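Local structure of 6-phosphogluconolactonase (Thermotoga maritima, 1PBT) at residues Y71-L74 with A75-K78. The protein hydrolyses 6-phosphogluconolactone to 6-phosphogluconate, the second step in the oxidative stage of the pentose phosphate pathway. Residues are numbered along the deposited sequence; the frame is centred on the assembly and turned at random.
Sequences YEKL and AEQK
This is a local, mostly backbone contact between the last turn of helix 67-74 and the loop leading toward strand 84-92, with Gln77 folded back on Leu74 and Lys73. Ala75 N bonds Tyr71 O at 2.8 Å in the i to i+4 pattern, and then the spacing tightens to i to i+3: Glu76 N reaches Lys73 O at 3.0 Å, and Gln77 N reaches Leu74 O at 3.1 Å. In both of these shorter steps the donor stands about 60° above the carbonyl plane. Gln77 bends at chi2 (-63°), which folds its amide back over the last turn, and NE2 makes a weak bond to Lys73 O at 3.4 Å, the second donor on that oxygen. With an alanine at Gln77, Lys73 O would probably keep Glu76 N as its one donor within this turn, and Leu74 O would lose the CG that lies against it. Glu76 runs alongside Lys73, yet OE1 stays 4.9 Å from NZ; OE2 instead forms a salt bridge with Arg113, which also hydrogen-bonds Glu72 O. Leu74 packs on Val40 and Ile43 of helix 35-53, and Ala75 on Leu110 of helix 102-111. A type I beta turn, Leu74 to Gln77, thus follows the helix of a beta-alpha-beta crossover between parallel strands 57-61 and 84-92.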
loop_
_atom_site.group_PDB
_atom_site.type_symbol
_atom_site.label_atom_id
_atom_site.label_comp_id
_atom_site.label_asym_id
_atom_site.label_seq_id
_atom_site.Cartn_x
_atom_site.Cartn_y
_atom_site.Cartn_z
ATOM N N TYR A 71 3.277 -0.066 -10.803
ATOM C CA TYR A 71 2.623 1.229 -10.917
ATOM C C TYR A 71 3.012 1.874 -12.243
ATOM O O TYR A 71 2.194 2.524 -12.895
ATOM C CB TYR A 71 3.032 2.172 -9.774
ATOM C CG TYR A 71 2.786 1.651 -8.376
ATOM C CD1 TYR A 71 1.751 0.742 -8.116
ATOM C CD2 TYR A 71 3.549 2.111 -7.300
ATOM C CE1 TYR A 71 1.485 0.309 -6.812
ATOM C CE2 TYR A 71 3.289 1.680 -5.978
ATOM C CZ TYR A 71 2.254 0.782 -5.754
ATOM O OH TYR A 71 1.989 0.362 -4.471
ATOM N N GLU A 72 4.267 1.684 -12.627
ATOM C CA GLU A 72 4.806 2.239 -13.861
ATOM C C GLU A 72 3.950 1.823 -15.054
ATOM O O GLU A 72 3.635 2.641 -15.930
ATOM C CB GLU A 72 6.245 1.752 -14.024
ATOM C CG GLU A 72 7.012 2.365 -15.169
ATOM C CD GLU A 72 8.507 2.230 -14.972
ATOM O OE1 GLU A 72 8.945 1.185 -14.437
ATOM O OE2 GLU A 72 9.240 3.168 -15.353
ATOM N N LYS A 73 3.557 0.555 -15.075
ATOM C CA LYS A 73 2.722 0.022 -16.146
ATOM C C LYS A 73 1.275 0.477 -15.981
ATOM O O LYS A 73 0.607 0.806 -16.960
ATOM C CB LYS A 73 2.774 -1.507 -16.144
ATOM C CG LYS A 73 4.148 -2.096 -16.424
ATOM C CD LYS A 73 4.551 -1.906 -17.873
ATOM C CE LYS A 73 5.733 -2.792 -18.229
ATOM N NZ LYS A 73 6.007 -2.778 -19.695
ATOM N N LEU A 74 0.790 0.488 -14.741
ATOM C CA LEU A 74 -0.586 0.919 -14.490
ATOM C C LEU A 74 -0.817 2.363 -14.949
ATOM O O LEU A 74 -1.902 2.704 -15.428
ATOM C CB LEU A 74 -0.929 0.787 -13.001
ATOM C CG LEU A 74 -1.224 -0.638 -12.516
ATOM C CD1 LEU A 74 -1.411 -0.644 -10.997
ATOM C CD2 LEU A 74 -2.482 -1.156 -13.197
ATOM N N ALA A 75 0.207 3.199 -14.809
ATOM C CA ALA A 75 0.102 4.595 -15.214
ATOM C C ALA A 75 -0.131 4.739 -16.718
ATOM O O ALA A 75 -0.643 5.758 -17.181
ATOM C CB ALA A 75 1.347 5.332 -14.818
ATOM N N GLU A 76 0.240 3.713 -17.471
ATOM C CA GLU A 76 0.087 3.750 -18.917
ATOM C C GLU A 76 -1.306 3.361 -19.392
ATOM O O GLU A 76 -1.663 3.634 -20.537
ATOM C CB GLU A 76 1.137 2.833 -19.564
ATOM C CG GLU A 76 2.548 3.402 -19.537
ATOM C CD GLU A 76 3.631 2.337 -19.628
ATOM O OE1 GLU A 76 3.409 1.300 -20.293
ATOM O OE2 GLU A 76 4.718 2.548 -19.041
ATOM N N GLN A 77 -2.087 2.744 -18.505
ATOM C CA GLN A 77 -3.438 2.272 -18.818
ATOM C C GLN A 77 -4.441 3.401 -18.991
ATOM O O GLN A 77 -4.354 4.431 -18.329
ATOM C CB GLN A 77 -3.951 1.372 -17.693
ATOM C CG GLN A 77 -3.001 0.275 -17.316
ATOM C CD GLN A 77 -2.768 -0.663 -18.464
ATOM O OE1 GLN A 77 -3.618 -1.494 -18.782
ATOM N NE2 GLN A 77 -1.621 -0.524 -19.114
ATOM N N LYS A 78 -5.409 3.194 -19.873
ATOM C CA LYS A 78 -6.433 4.201 -20.068
ATOM C C LYS A 78 -7.525 4.050 -19.014
ATOM O O LYS A 78 -8.489 3.296 -19.191
ATOM C CB LYS A 78 -7.028 4.095 -21.469
ATOM C CG LYS A 78 -6.034 4.433 -22.560
ATOM C CD LYS A 78 -5.482 5.852 -22.403
ATOM C CE LYS A 78 -4.445 6.162 -23.476
ATOM N NZ LYS A 78 -3.853 7.512 -23.286
#